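Local coordinates for 3',5'-cyclic-nucleotide phosphodiesterase 1 (Saccharomyces cerevisiae, PDB 4OJV), which belongs to the class-II cyclic-nucleotide phosphodiesterase family and binds two zinc ions within a fold built on two facing beta sheets, at residues 5-10 against 92-97; 23-28 against 237-242; 45-50 against 88-93. All blocks are in the same frame, centred on the assembly; numbering follows the deposited sequence.

Interaction 1: 5-10 against 92-97; sequences EITILG and KSLLQS
Glu-5 reaches from strand 4-8 to the side chain of Ser-93, in the first turn of helix 92-96, and presents both carboxylate oxygens to it. Ser-93 OG lies 3.3 Å from Glu-5 OE2, but at a poor angle for a hydrogen bond. A water bridges the two residues: it donates to Glu-5 OE1 at 2.8 Å and accepts from Ser-93 N at 3.1 Å, so one of the amides at the start of the helix is taken up. The carboxylate gets this far because the Glu-5 chain is fully extended beyond CG (chi2 176°). Lys-26 NZ also meets both side chains, in a salt bridge with Glu-5 OE2 and a hydrogen bond with Ser-93 OG. Further partners of the carboxylate lie close by: OE2 is hydrogen-bonded to Ser-91 OG, while OE1 accepts from the backbone N of Arg-29.

Two residues along the strand, Thr-7 points from the same face of the sheet. Its OG1 is 4.1 Å from Leu-94 CD1, and the two side chains cross at about a right angle in a light contact. Further along the helical segment, Ser-97 OG donates to Leu-94 O at 2.8 Å.

The contact thus sets a short helix against the outer face of the sheet, the face turned away from the second sheet. Buried beside a lysine ammonium, a serine hydroxyl and the amino end of a helix, the Glu-5 carboxylate would be expected to stay ionised, and its several partners should fix both its position and its rotation.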
ATOM      1  N   GLU A   5      20.329 -14.774  -2.641  1.00 11.09           N
ATOM      2  CA  GLU A   5      19.855 -13.644  -3.432  1.00 11.41           C
ATOM      3  C   GLU A   5      18.698 -12.992  -2.687  1.00 10.46           C
ATOM      4  O   GLU A   5      17.723 -13.667  -2.326  1.00 11.50           O
ATOM      5  CB  GLU A   5      19.401 -14.077  -4.825  1.00 12.21           C
ATOM      6  CG  GLU A   5      20.544 -14.573  -5.694  1.00 14.70           C
ATOM      7  CD  GLU A   5      20.110 -15.104  -7.055  1.00 15.81           C
ATOM      8  OE1 GLU A   5      20.995 -15.597  -7.791  1.00 16.75           O
ATOM      9  OE2 GLU A   5      18.907 -15.034  -7.385  1.00 16.22           O
ATOM     10  N   ILE A   6      18.816 -11.688  -2.449  1.00 10.57           N
ATOM     11  CA  ILE A   6      17.798 -10.941  -1.712  1.00 10.13           C
ATOM     12  C   ILE A   6      17.243  -9.857  -2.623  1.00 10.09           C
ATOM     13  O   ILE A   6      17.972  -8.940  -3.006  1.00 11.22           O
ATOM     14  CB  ILE A   6      18.362 -10.284  -0.434  1.00 11.29           C
ATOM     15  CG1 ILE A   6      19.046 -11.316   0.483  1.00 12.68           C
ATOM     16  CG2 ILE A   6      17.246  -9.543   0.297  1.00 12.50           C
ATOM     17  CD1 ILE A   6      19.607 -10.706   1.752  1.00 16.44           C
ATOM     18  N   THR A   7      15.966  -9.968  -2.980  1.00 10.38           N
ATOM     19  CA  THR A   7      15.313  -8.944  -3.784  1.00 10.69           C
ATOM     20  C   THR A   7      14.643  -7.955  -2.832  1.00 10.44           C
ATOM     21  O   THR A   7      13.785  -8.336  -2.040  1.00 11.19           O
ATOM     22  CB  THR A   7      14.246  -9.535  -4.724  1.00 12.84           C
ATOM     23  OG1 THR A   7      14.768 -10.674  -5.419  1.00 15.59           O
ATOM     24  CG2 THR A   7      13.809  -8.488  -5.736  1.00 13.91           C
ATOM     25  N   ILE A   8      15.034  -6.692  -2.919  1.00 10.35           N
ATOM     26  CA  ILE A   8      14.443  -5.651  -2.087  1.00 10.15           C
ATOM     27  C   ILE A   8      13.183  -5.134  -2.771  1.00 10.05           C
ATOM     28  O   ILE A   8      13.267  -4.357  -3.719  1.00 12.05           O
ATOM     29  CB  ILE A   8      15.424  -4.490  -1.833  1.00 11.20           C
ATOM     30  CG1 ILE A   8      16.787  -5.017  -1.367  1.00 13.47           C
ATOM     31  CG2 ILE A   8      14.817  -3.500  -0.842  1.00 11.88           C
ATOM     32  CD1 ILE A   8      16.797  -5.676  -0.014  1.00 15.44           C
ATOM     33  N   LEU A   9      12.017  -5.604  -2.334  1.00 10.20           N
ATOM     34  CA  LEU A   9      10.765  -5.087  -2.886  1.00 10.81           C
ATOM     35  C   LEU A   9      10.378  -3.774  -2.242  1.00 10.30           C
ATOM     36  O   LEU A   9       9.860  -2.877  -2.910  1.00 13.35           O
ATOM     37  CB  LEU A   9       9.622  -6.095  -2.774  1.00 12.17           C
ATOM     38  CG  LEU A   9       9.782  -7.382  -3.574  1.00 12.41           C
ATOM     39  CD1 LEU A   9       8.505  -8.195  -3.519  1.00 13.48           C
ATOM     40  CD2 LEU A   9      10.178  -7.128  -5.026  1.00 14.94           C
ATOM     41  N   GLY A  10      10.619  -3.661  -0.940  1.00 10.16           N
ATOM     42  CA  GLY A  10      10.278  -2.446  -0.225  1.00 10.99           C
ATOM     43  C   GLY A  10      11.180  -2.257   0.968  1.00 11.06           C
ATOM     44  O   GLY A  10      11.444  -3.202   1.725  1.00 12.14           O
ATOM     45  N   LYS A  92      19.029 -12.994 -12.867  1.00 16.20           N
ATOM     46  CA  LYS A  92      18.937 -13.842 -14.046  1.00 17.30           C
ATOM     47  C   LYS A  92      18.291 -15.184 -13.706  1.00 16.18           C
ATOM     48  O   LYS A  92      17.470 -15.689 -14.465  1.00 17.52           O
ATOM     49  CB  LYS A  92      20.319 -14.060 -14.691  1.00 20.93           C
ATOM     50  CG  LYS A  92      21.087 -12.791 -15.051  1.00 26.51           C
ATOM     51  CD  LYS A  92      20.228 -11.769 -15.783  1.00 29.81           C
ATOM     52  CE  LYS A  92      20.802 -10.368 -15.633  1.00 36.19           C
ATOM     53  NZ  LYS A  92      19.795  -9.318 -15.958  1.00 41.00           N
ATOM     54  N   SER A  93      18.653 -15.762 -12.565  1.00 15.00           N
ATOM     55  CA  SER A  93      18.141 -17.091 -12.243  1.00 16.62           C
ATOM     56  C   SER A  93      16.665 -17.060 -11.845  1.00 17.08           C
ATOM     57  O   SER A  93      15.931 -17.985 -12.198  1.00 20.12           O
ATOM     58  CB  SER A  93      19.001 -17.796 -11.205  1.00 18.44           C
ATOM     59  OG  SER A  93      18.964 -17.120  -9.973  1.00 19.05           O
ATOM     60  N   LEU A  94      16.232 -16.004 -11.142  1.00 16.26           N
ATOM     61  CA  LEU A  94      14.803 -15.814 -10.839  1.00 17.24           C
ATOM     62  C   LEU A  94      14.014 -15.685 -12.150  1.00 17.53           C
ATOM     63  O   LEU A  94      12.966 -16.313 -12.318  1.00 20.03           O
ATOM     64  CB  LEU A  94      14.574 -14.593  -9.925  1.00 16.62           C
ATOM     65  CG  LEU A  94      13.198 -14.365  -9.252  1.00 17.87           C
ATOM     66  CD1 LEU A  94      13.321 -13.448  -8.046  1.00 20.26           C
ATOM     67  CD2 LEU A  94      12.162 -13.795 -10.210  1.00 20.05           C
ATOM     68  N   LEU A  95      14.537 -14.893 -13.083  1.00 16.43           N
ATOM     69  CA  LEU A  95      13.882 -14.701 -14.382  1.00 18.00           C
ATOM     70  C   LEU A  95      13.852 -15.980 -15.226  1.00 19.29           C
ATOM     71  O   LEU A  95      12.915 -16.189 -16.004  1.00 20.67           O
ATOM     72  CB  LEU A  95      14.555 -13.569 -15.158  1.00 19.46           C
ATOM     73  CG  LEU A  95      14.319 -12.170 -14.587  1.00 19.70           C
ATOM     74  CD1 LEU A  95      15.270 -11.176 -15.228  1.00 22.75           C
ATOM     75  CD2 LEU A  95      12.875 -11.732 -14.779  1.00 21.40           C
ATOM     76  N   GLN A  96      14.866 -16.831 -15.063  1.00 19.14           N
ATOM     77  CA  GLN A  96      14.955 -18.085 -15.818  1.00 19.29           C
ATOM     78  C   GLN A  96      13.770 -19.018 -15.569  1.00 20.63           C
ATOM     79  O   GLN A  96      13.396 -19.781 -16.460  1.00 20.93           O
ATOM     80  CB  GLN A  96      16.287 -18.798 -15.545  1.00 22.45           C
ATOM     81  CG  GLN A  96      16.632 -19.934 -16.508  1.00 24.17           C
ATOM     82  CD  GLN A  96      16.728 -19.501 -17.969  1.00 26.29           C
ATOM     83  OE1 GLN A  96      16.460 -20.292 -18.874  1.00 32.54           O
ATOM     84  NE2 GLN A  96      17.117 -18.252 -18.203  1.00 27.24           N
ATOM     85  N   SER A  97      13.165 -18.944 -14.378  1.00 21.27           N
ATOM     86  CA  SER A  97      11.988 -19.768 -14.070  1.00 21.97           C
ATOM     87  C   SER A  97      10.794 -19.446 -14.977  1.00 24.39           C
ATOM     88  O   SER A  97       9.918 -20.287 -15.177  1.00 29.82           O
ATOM     89  CB  SER A  97      11.589 -19.657 -12.595  1.00 24.13           C
ATOM     90  OG  SER A  97      11.058 -18.379 -12.301  1.00 22.76           O
TER
HETATM   91  O   HOH W   1      20.963 -15.210 -10.591  1.00 20.66           O

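Interaction 2: 23-28 against 237-242; sequences FILKPA and DCIIVC
Strands 22-27 and 238-242 run in roughly opposite directions in two separate sheets, with no hydrogen bond between them; Phe-23 CA is 8.5 Å from Val-241 CA, and Leu-25 CA 10.1 Å from Ile-239 CA. Side chains fill the gap. Val-241 CG1 lies 3.5 Å from Phe-23 CD2 and 3.9 Å from CE2 of the same ring, meeting it obliquely as the two side chains pass each other in opposite directions. With CG1 anti to the Val-241 backbone N (chi1 -172°), it is this methyl and not CG2 that meets the ring. This is the interior of the sandwich of two sheets with helices outside that is familiar from the metallo-beta-lactamase fold; Phe-23 and Leu-25 from one strand and Ile-239 and Val-241 from the other point into it. Leu-25 and Ile-239 reach toward each other, tip to tip. Ile-239 CD1 approaches both Leu-25 methyls, CD2 at 3.9 Å and CD1 at 4.1 Å. Phe-230, from the neighbouring strand 222-232, packs on both residues, and Ile-6 and Ile-8 of strand 4-8 extend the apolar layer beside Leu-25 and Phe-23. At the Phe-23 end of the contact, that side chain is about 10 Å from a bound zinc ion, and Asp-244, which ligates both zinc ions, follows two residues after strand 238-242.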
ATOM      1  N   PHE A  23      11.163  -8.266   1.677  1.00  8.76           N
ATOM      2  CA  PHE A  23      12.372  -8.782   1.029  1.00  9.64           C
ATOM      3  C   PHE A  23      12.089 -10.184   0.528  1.00  9.75           C
ATOM      4  O   PHE A  23      11.510 -10.992   1.252  1.00 11.92           O
ATOM      5  CB  PHE A  23      13.537  -8.799   2.030  1.00 10.44           C
ATOM      6  CG  PHE A  23      13.657  -7.532   2.829  1.00 10.20           C
ATOM      7  CD1 PHE A  23      13.959  -6.317   2.219  1.00 12.12           C
ATOM      8  CD2 PHE A  23      13.438  -7.545   4.197  1.00 11.05           C
ATOM      9  CE1 PHE A  23      14.045  -5.151   2.967  1.00 12.75           C
ATOM     10  CE2 PHE A  23      13.525  -6.385   4.947  1.00 12.14           C
ATOM     11  CZ  PHE A  23      13.832  -5.185   4.334  1.00 11.91           C
ATOM     12  N   ILE A  24      12.458 -10.484  -0.713  1.00  9.69           N
ATOM     13  CA  ILE A  24      12.333 -11.831  -1.263  1.00 10.17           C
ATOM     14  C   ILE A  24      13.684 -12.534  -1.157  1.00  9.33           C
ATOM     15  O   ILE A  24      14.722 -11.937  -1.452  1.00 10.04           O
ATOM     16  CB  ILE A  24      11.872 -11.783  -2.738  1.00 12.49           C
ATOM     17  CG1 ILE A  24      10.520 -11.077  -2.879  1.00 13.74           C
ATOM     18  CG2 ILE A  24      11.868 -13.174  -3.368  1.00 13.57           C
ATOM     19  CD1 ILE A  24       9.397 -11.715  -2.105  1.00 15.90           C
ATOM     20  N   LEU A  25      13.662 -13.801  -0.754  1.00  9.38           N
ATOM     21  CA  LEU A  25      14.880 -14.601  -0.624  1.00  9.83           C
ATOM     22  C   LEU A  25      14.812 -15.844  -1.486  1.00  9.94           C
ATOM     23  O   LEU A  25      13.760 -16.495  -1.565  1.00 10.55           O
ATOM     24  CB  LEU A  25      15.064 -15.070   0.817  1.00 10.53           C
ATOM     25  CG  LEU A  25      14.962 -14.062   1.958  1.00 11.82           C
ATOM     26  CD1 LEU A  25      15.149 -14.753   3.300  1.00 12.95           C
ATOM     27  CD2 LEU A  25      15.974 -12.946   1.787  1.00 13.69           C
ATOM     28  N   LYS A  26      15.948 -16.202  -2.083  1.00  9.89           N
ATOM     29  CA  LYS A  26      16.109 -17.502  -2.721  1.00 10.47           C
ATOM     30  C   LYS A  26      17.588 -17.872  -2.708  1.00 11.16           C
ATOM     31  O   LYS A  26      18.451 -17.009  -2.542  1.00 11.23           O
ATOM     32  CB  LYS A  26      15.559 -17.504  -4.155  1.00 11.40           C
ATOM     33  CG  LYS A  26      16.298 -16.568  -5.109  1.00 11.49           C
ATOM     34  CD  LYS A  26      15.780 -16.663  -6.548  1.00 12.76           C
ATOM     35  CE  LYS A  26      16.272 -17.895  -7.302  1.00 13.52           C
ATOM     36  NZ  LYS A  26      17.751 -17.923  -7.505  1.00 13.86           N
ATOM     37  N   PRO A  27      17.901 -19.166  -2.900  1.00 11.10           N
ATOM     38  CA  PRO A  27      19.299 -19.547  -3.052  1.00 11.81           C
ATOM     39  C   PRO A  27      19.895 -18.895  -4.292  1.00 12.14           C
ATOM     40  O   PRO A  27      19.203 -18.700  -5.295  1.00 12.80           O
ATOM     41  CB  PRO A  27      19.227 -21.066  -3.244  1.00 12.72           C
ATOM     42  CG  PRO A  27      17.949 -21.473  -2.591  1.00 12.48           C
ATOM     43  CD  PRO A  27      17.009 -20.341  -2.902  1.00 11.67           C
ATOM     44  N   ALA A  28      21.180 -18.563  -4.226  1.00 12.86           N
ATOM     45  CA  ALA A  28      21.867 -18.019  -5.387  1.00 13.94           C
ATOM     46  C   ALA A  28      21.878 -19.010  -6.550  1.00 13.86           C
ATOM     47  O   ALA A  28      21.960 -20.229  -6.348  1.00 15.13           O
ATOM     48  CB  ALA A  28      23.281 -17.620  -5.021  1.00 16.91           C
ATOM     49  N   ASP A 237      26.394 -20.681   5.737  1.00 13.87           N
ATOM     50  CA  ASP A 237      26.215 -19.230   5.621  1.00 13.33           C
ATOM     51  C   ASP A 237      24.824 -18.798   6.067  1.00 13.26           C
ATOM     52  O   ASP A 237      23.837 -19.507   5.851  1.00 13.21           O
ATOM     53  CB  ASP A 237      26.467 -18.748   4.196  1.00 14.15           C
ATOM     54  CG  ASP A 237      27.943 -18.670   3.840  1.00 14.78           C
ATOM     55  OD1 ASP A 237      28.814 -18.981   4.687  1.00 16.48           O
ATOM     56  OD2 ASP A 237      28.219 -18.285   2.688  1.00 15.31           O
ATOM     57  N   CYS A 238      24.766 -17.630   6.702  1.00 13.12           N
ATOM     58  CA  CYS A 238      23.531 -17.091   7.252  1.00 12.96           C
ATOM     59  C   CYS A 238      23.311 -15.647   6.851  1.00 12.15           C
ATOM     60  O   CYS A 238      24.260 -14.890   6.616  1.00 12.81           O
ATOM     61  CB  CYS A 238      23.566 -17.115   8.776  1.00 13.35           C
ATOM     62  SG  CYS A 238      23.819 -18.741   9.493  1.00 14.19           S
ATOM     63  N   ILE A 239      22.039 -15.263   6.813  1.00 11.57           N
ATOM     64  CA  ILE A 239      21.660 -13.858   6.794  1.00 11.84           C
ATOM     65  C   ILE A 239      20.669 -13.615   7.927  1.00 11.02           C
ATOM     66  O   ILE A 239      19.942 -14.520   8.334  1.00 12.03           O
ATOM     67  CB  ILE A 239      21.066 -13.416   5.435  1.00 12.80           C
ATOM     68  CG1 ILE A 239      19.907 -14.339   5.020  1.00 13.39           C
ATOM     69  CG2 ILE A 239      22.158 -13.310   4.374  1.00 13.50           C
ATOM     70  CD1 ILE A 239      19.124 -13.866   3.816  1.00 15.41           C
ATOM     71  N   ILE A 240      20.662 -12.387   8.433  1.00 11.09           N
ATOM     72  CA  ILE A 240      19.730 -11.966   9.470  1.00 11.42           C
ATOM     73  C   ILE A 240      18.830 -10.905   8.849  1.00 10.88           C
ATOM     74  O   ILE A 240      19.321  -9.935   8.283  1.00 11.23           O
ATOM     75  CB  ILE A 240      20.467 -11.380  10.691  1.00 11.53           C
ATOM     76  CG1 ILE A 240      21.352 -12.447  11.343  1.00 12.84           C
ATOM     77  CG2 ILE A 240      19.483 -10.790  11.699  1.00 13.47           C
ATOM     78  CD1 ILE A 240      22.319 -11.909  12.382  1.00 14.18           C
ATOM     79  N   VAL A 241      17.520 -11.114   8.931  1.00 11.02           N
ATOM     80  CA  VAL A 241      16.565 -10.179   8.344  1.00 11.07           C
ATOM     81  C   VAL A 241      15.637  -9.733   9.467  1.00 10.61           C
ATOM     82  O   VAL A 241      14.935 -10.555  10.062  1.00 11.44           O
ATOM     83  CB  VAL A 241      15.785 -10.799   7.159  1.00 11.29           C
ATOM     84  CG1 VAL A 241      14.949  -9.733   6.475  1.00 12.64           C
ATOM     85  CG2 VAL A 241      16.732 -11.438   6.148  1.00 12.85           C
ATOM     86  N   CYS A 242      15.613  -8.427   9.729  1.00 10.49           N
ATOM     87  CA  CYS A 242      15.022  -7.896  10.960  1.00 10.93           C
ATOM     88  C   CYS A 242      13.701  -7.176  10.757  1.00 10.84           C
ATOM     89  O   CYS A 242      13.502  -6.449   9.775  1.00 11.76           O
ATOM     90  CB  CYS A 242      15.989  -6.905  11.618  1.00 11.57           C
ATOM     91  SG  CYS A 242      17.614  -7.586  12.007  1.00 12.83           S
TER

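Interaction 3: 45-50 against 88-93; sequences YQLREM and KGLSKS
The apolar part of the contact turns on Met-50 and Leu-90. Met-50 CE rests against the peptide that joins Gly-89 to Leu-90, 3.4 Å from Gly-89 C and 3.7 Å from Leu-90 N, and it also touches Leu-90 CD2 at 3.8 Å. The Met-50 chain runs straight out to the sulfur (chi2 179°) and then bends at the last torsion, chi3 65°, which places the terminal methyl by that peptide. Leu-90 CD2 has a second neighbour one helical turn earlier: Leu-47 CD2 comes to 4.1 Å, the two leucines crossing at about a right angle. Leu-90 therefore packs against two successive turns of helix 44-53.

This helix belongs to the outer layer of the fold, lying on the same face of the eight-stranded sheet as helix 92-96. Thr-7 of strand 4-8 touches both Met-50 and Leu-90 from the sheet side, and Phe-118 of helix 110-119 adjoins Leu-47. Tyr-45 faces elsewhere, stacking its ring on Tyr-18 of the second subunit, so helix 44-53 takes part in the dimer contact as well.

Polar contact across the segments goes through one water. It donates to Met-50 O at 2.8 Å and accepts from Leu-90 N at 2.9 Å, tying the backbone of the helix to that of the connection between strand 86-88 and helix 92-96. Gly-89 turns the chain here with a positive phi of 85°, a conformation that favours glycine, and its O accepts from Thr-366 OG1 of strand 365-368. Two residues further on, Ser-91 takes the N-cap position of helix 92-96, where its OG accepts a hydrogen bond from the backbone N of Leu-94.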
ATOM      1  N   TYR A  45       2.900  -5.479  -7.021  1.00 11.53           N
ATOM      2  CA  TYR A  45       3.077  -4.222  -7.731  1.00 12.91           C
ATOM      3  C   TYR A  45       4.554  -3.986  -8.013  1.00 12.20           C
ATOM      4  O   TYR A  45       4.943  -3.569  -9.114  1.00 13.15           O
ATOM      5  CB  TYR A  45       2.465  -3.069  -6.922  1.00 14.80           C
ATOM      6  CG  TYR A  45       2.329  -1.771  -7.671  1.00 17.60           C
ATOM      7  CD1 TYR A  45       3.443  -0.968  -7.907  1.00 16.93           C
ATOM      8  CD2 TYR A  45       1.088  -1.330  -8.129  1.00 20.76           C
ATOM      9  CE1 TYR A  45       3.332   0.240  -8.585  1.00 20.11           C
ATOM     10  CE2 TYR A  45       0.965  -0.126  -8.805  1.00 22.50           C
ATOM     11  CZ  TYR A  45       2.088   0.651  -9.030  1.00 22.02           C
ATOM     12  OH  TYR A  45       1.968   1.848  -9.698  1.00 26.15           O
ATOM     13  N   GLN A  46       5.386  -4.263  -7.016  1.00 11.83           N
ATOM     14  CA  GLN A  46       6.805  -4.019  -7.162  1.00 12.10           C
ATOM     15  C   GLN A  46       7.488  -5.050  -8.058  1.00 12.55           C
ATOM     16  O   GLN A  46       8.371  -4.696  -8.848  1.00 14.12           O
ATOM     17  CB  GLN A  46       7.476  -3.938  -5.788  1.00 14.31           C
ATOM     18  CG  GLN A  46       8.935  -3.475  -5.810  1.00 18.80           C
ATOM     19  CD  GLN A  46       9.216  -2.247  -6.676  1.00 23.70           C
ATOM     20  OE1 GLN A  46       8.457  -1.276  -6.689  1.00 21.97           O
ATOM     21  NE2 GLN A  46      10.326  -2.291  -7.406  1.00 26.18           N
ATOM     22  N   LEU A  47       7.069  -6.308  -7.970  1.00 12.06           N
ATOM     23  CA  LEU A  47       7.545  -7.321  -8.907  1.00 12.55           C
ATOM     24  C   LEU A  47       7.265  -6.898 -10.344  1.00 12.96           C
ATOM     25  O   LEU A  47       8.135  -7.011 -11.214  1.00 14.47           O
ATOM     26  CB  LEU A  47       6.911  -8.676  -8.613  1.00 13.23           C
ATOM     27  CG  LEU A  47       7.416  -9.347  -7.336  1.00 13.28           C
ATOM     28  CD1 LEU A  47       6.517 -10.504  -6.942  1.00 15.23           C
ATOM     29  CD2 LEU A  47       8.860  -9.812  -7.477  1.00 15.28           C
ATOM     30  N   ARG A  48       6.068  -6.378 -10.586  1.00 12.08           N
ATOM     31  CA  ARG A  48       5.706  -5.921 -11.924  1.00 13.53           C
ATOM     32  C   ARG A  48       6.627  -4.796 -12.408  1.00 15.12           C
ATOM     33  O   ARG A  48       7.071  -4.808 -13.562  1.00 16.91           O
ATOM     34  CB  ARG A  48       4.258  -5.457 -11.952  1.00 12.85           C
ATOM     35  CG  ARG A  48       3.733  -5.175 -13.354  1.00 14.86           C
ATOM     36  CD  ARG A  48       2.257  -4.855 -13.325  1.00 17.88           C
ATOM     37  NE  ARG A  48       2.008  -3.622 -12.588  1.00 18.89           N
ATOM     38  CZ  ARG A  48       0.807  -3.140 -12.280  1.00 21.04           C
ATOM     39  NH1 ARG A  48      -0.300  -3.781 -12.635  1.00 23.24           N
ATOM     40  NH2 ARG A  48       0.715  -2.003 -11.605  1.00 23.36           N
ATOM     41  N   GLU A  49       6.911  -3.833 -11.532  1.00 14.53           N
ATOM     42  CA  GLU A  49       7.811  -2.728 -11.870  1.00 17.40           C
ATOM     43  C   GLU A  49       9.178  -3.237 -12.274  1.00 18.85           C
ATOM     44  O   GLU A  49       9.776  -2.752 -13.239  1.00 20.32           O
ATOM     45  CB  GLU A  49       7.960  -1.780 -10.680  1.00 18.97           C
ATOM     46  CG  GLU A  49       6.778  -0.851 -10.451  1.00 21.57           C
ATOM     47  CD  GLU A  49       6.449   0.008 -11.659  1.00 24.29           C
ATOM     48  OE1 GLU A  49       7.361   0.668 -12.213  1.00 28.69           O
ATOM     49  OE2 GLU A  49       5.269   0.031 -12.048  1.00 25.10           O
ATOM     50  N   MET A  50       9.670  -4.226 -11.533  1.00 18.83           N
ATOM     51  CA  MET A  50      10.996  -4.763 -11.769  1.00 19.53           C
ATOM     52  C   MET A  50      11.036  -5.551 -13.068  1.00 20.72           C
ATOM     53  O   MET A  50      12.066  -5.560 -13.740  1.00 23.89           O
ATOM     54  CB  MET A  50      11.465  -5.599 -10.574  1.00 18.82           C
ATOM     55  CG  MET A  50      11.626  -4.777  -9.299  1.00 18.68           C
ATOM     56  SD  MET A  50      12.154  -5.718  -7.854  1.00 19.09           S
ATOM     57  CE  MET A  50      13.778  -6.214  -8.399  1.00 18.88           C
ATOM     58  N   LYS A  88      20.450  -4.098 -10.488  1.00 15.21           N
ATOM     59  CA  LYS A  88      19.099  -3.612 -10.703  1.00 14.48           C
ATOM     60  C   LYS A  88      18.244  -4.738 -11.252  1.00 14.94           C
ATOM     61  O   LYS A  88      18.695  -5.523 -12.091  1.00 16.79           O
ATOM     62  CB  LYS A  88      19.104  -2.440 -11.690  1.00 17.27           C
ATOM     63  CG  LYS A  88      17.745  -1.789 -11.876  1.00 18.05           C
ATOM     64  CD  LYS A  88      17.789  -0.628 -12.855  1.00 21.87           C
ATOM     65  CE  LYS A  88      16.411  -0.000 -12.981  1.00 25.42           C
ATOM     66  NZ  LYS A  88      16.434   1.288 -13.725  1.00 30.35           N
ATOM     67  N   GLY A  89      17.003  -4.809 -10.782  1.00 14.53           N
ATOM     68  CA  GLY A  89      16.039  -5.767 -11.282  1.00 15.17           C
ATOM     69  C   GLY A  89      16.120  -7.128 -10.629  1.00 13.72           C
ATOM     70  O   GLY A  89      16.843  -7.328  -9.642  1.00 14.48           O
ATOM     71  N   LEU A  90      15.332  -8.052 -11.165  1.00 14.75           N
ATOM     72  CA  LEU A  90      15.320  -9.430 -10.705  1.00 14.99           C
ATOM     73  C   LEU A  90      16.546 -10.152 -11.245  1.00 15.15           C
ATOM     74  O   LEU A  90      17.063  -9.802 -12.312  1.00 17.39           O
ATOM     75  CB  LEU A  90      14.039 -10.131 -11.161  1.00 16.06           C
ATOM     76  CG  LEU A  90      12.742  -9.498 -10.648  1.00 16.76           C
ATOM     77  CD1 LEU A  90      11.536  -9.989 -11.433  1.00 20.15           C
ATOM     78  CD2 LEU A  90      12.546  -9.728  -9.157  1.00 17.03           C
ATOM     79  N   SER A  91      17.002 -11.161 -10.522  1.00 14.27           N
ATOM     80  CA  SER A  91      18.210 -11.874 -10.908  1.00 14.78           C
ATOM     81  C   SER A  91      17.953 -12.707 -12.147  1.00 15.71           C
ATOM     82  O   SER A  91      16.814 -13.099 -12.430  1.00 14.56           O
ATOM     83  CB  SER A  91      18.708 -12.781  -9.786  1.00 15.00           C
ATOM     84  OG  SER A  91      17.889 -13.932  -9.668  1.00 14.99           O
ATOM     85  N   LYS A  92      19.029 -12.994 -12.867  1.00 16.20           N
ATOM     86  CA  LYS A  92      18.937 -13.842 -14.046  1.00 17.30           C
ATOM     87  C   LYS A  92      18.291 -15.184 -13.706  1.00 16.18           C
ATOM     88  O   LYS A  92      17.470 -15.689 -14.465  1.00 17.52           O
ATOM     89  CB  LYS A  92      20.319 -14.060 -14.691  1.00 20.93           C
ATOM     90  CG  LYS A  92      21.087 -12.791 -15.051  1.00 26.51           C
ATOM     91  CD  LYS A  92      20.228 -11.769 -15.783  1.00 29.81           C
ATOM     92  CE  LYS A  92      20.802 -10.368 -15.633  1.00 36.19           C
ATOM     93  NZ  LYS A  92      19.795  -9.318 -15.958  1.00 41.00           N
ATOM     94  N   SER A  93      18.653 -15.762 -12.565  1.00 15.00           N
ATOM     95  CA  SER A  93      18.141 -17.091 -12.243  1.00 16.62           C
ATOM     96  C   SER A  93      16.665 -17.060 -11.845  1.00 17.08           C
ATOM     97  O   SER A  93      15.931 -17.985 -12.198  1.00 20.12           O
ATOM     98  CB  SER A  93      19.001 -17.796 -11.205  1.00 18.44           C
ATOM     99  OG  SER A  93      18.964 -17.120  -9.973  1.00 19.05           O
TER
HETATM  100  O   HOH W   2      14.057  -7.478 -13.673  1.00 21.29           O

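In the fold
Interactions 1 and 2 use neighbouring strands of one sheet, 4-8 and 22-27, and interaction 3 packs on the outer face of that sheet. Interaction 2 lies on the inner face, deepest in the chain, and is purely apolar. Interactions 1 and 3, whose centres are 6 Å apart, lie on the outer side and share Lys-92 and Ser-93; both are largely buried, yet each includes a bridging water, and interaction 3 adjoins the second subunit. Interaction 1 is mainly polar, interaction 3 mainly methyl packing, and Thr-7 belongs to the first while bordering the second. Lys-26, whose strand carries interaction 2, reaches the polar cluster of interaction 1.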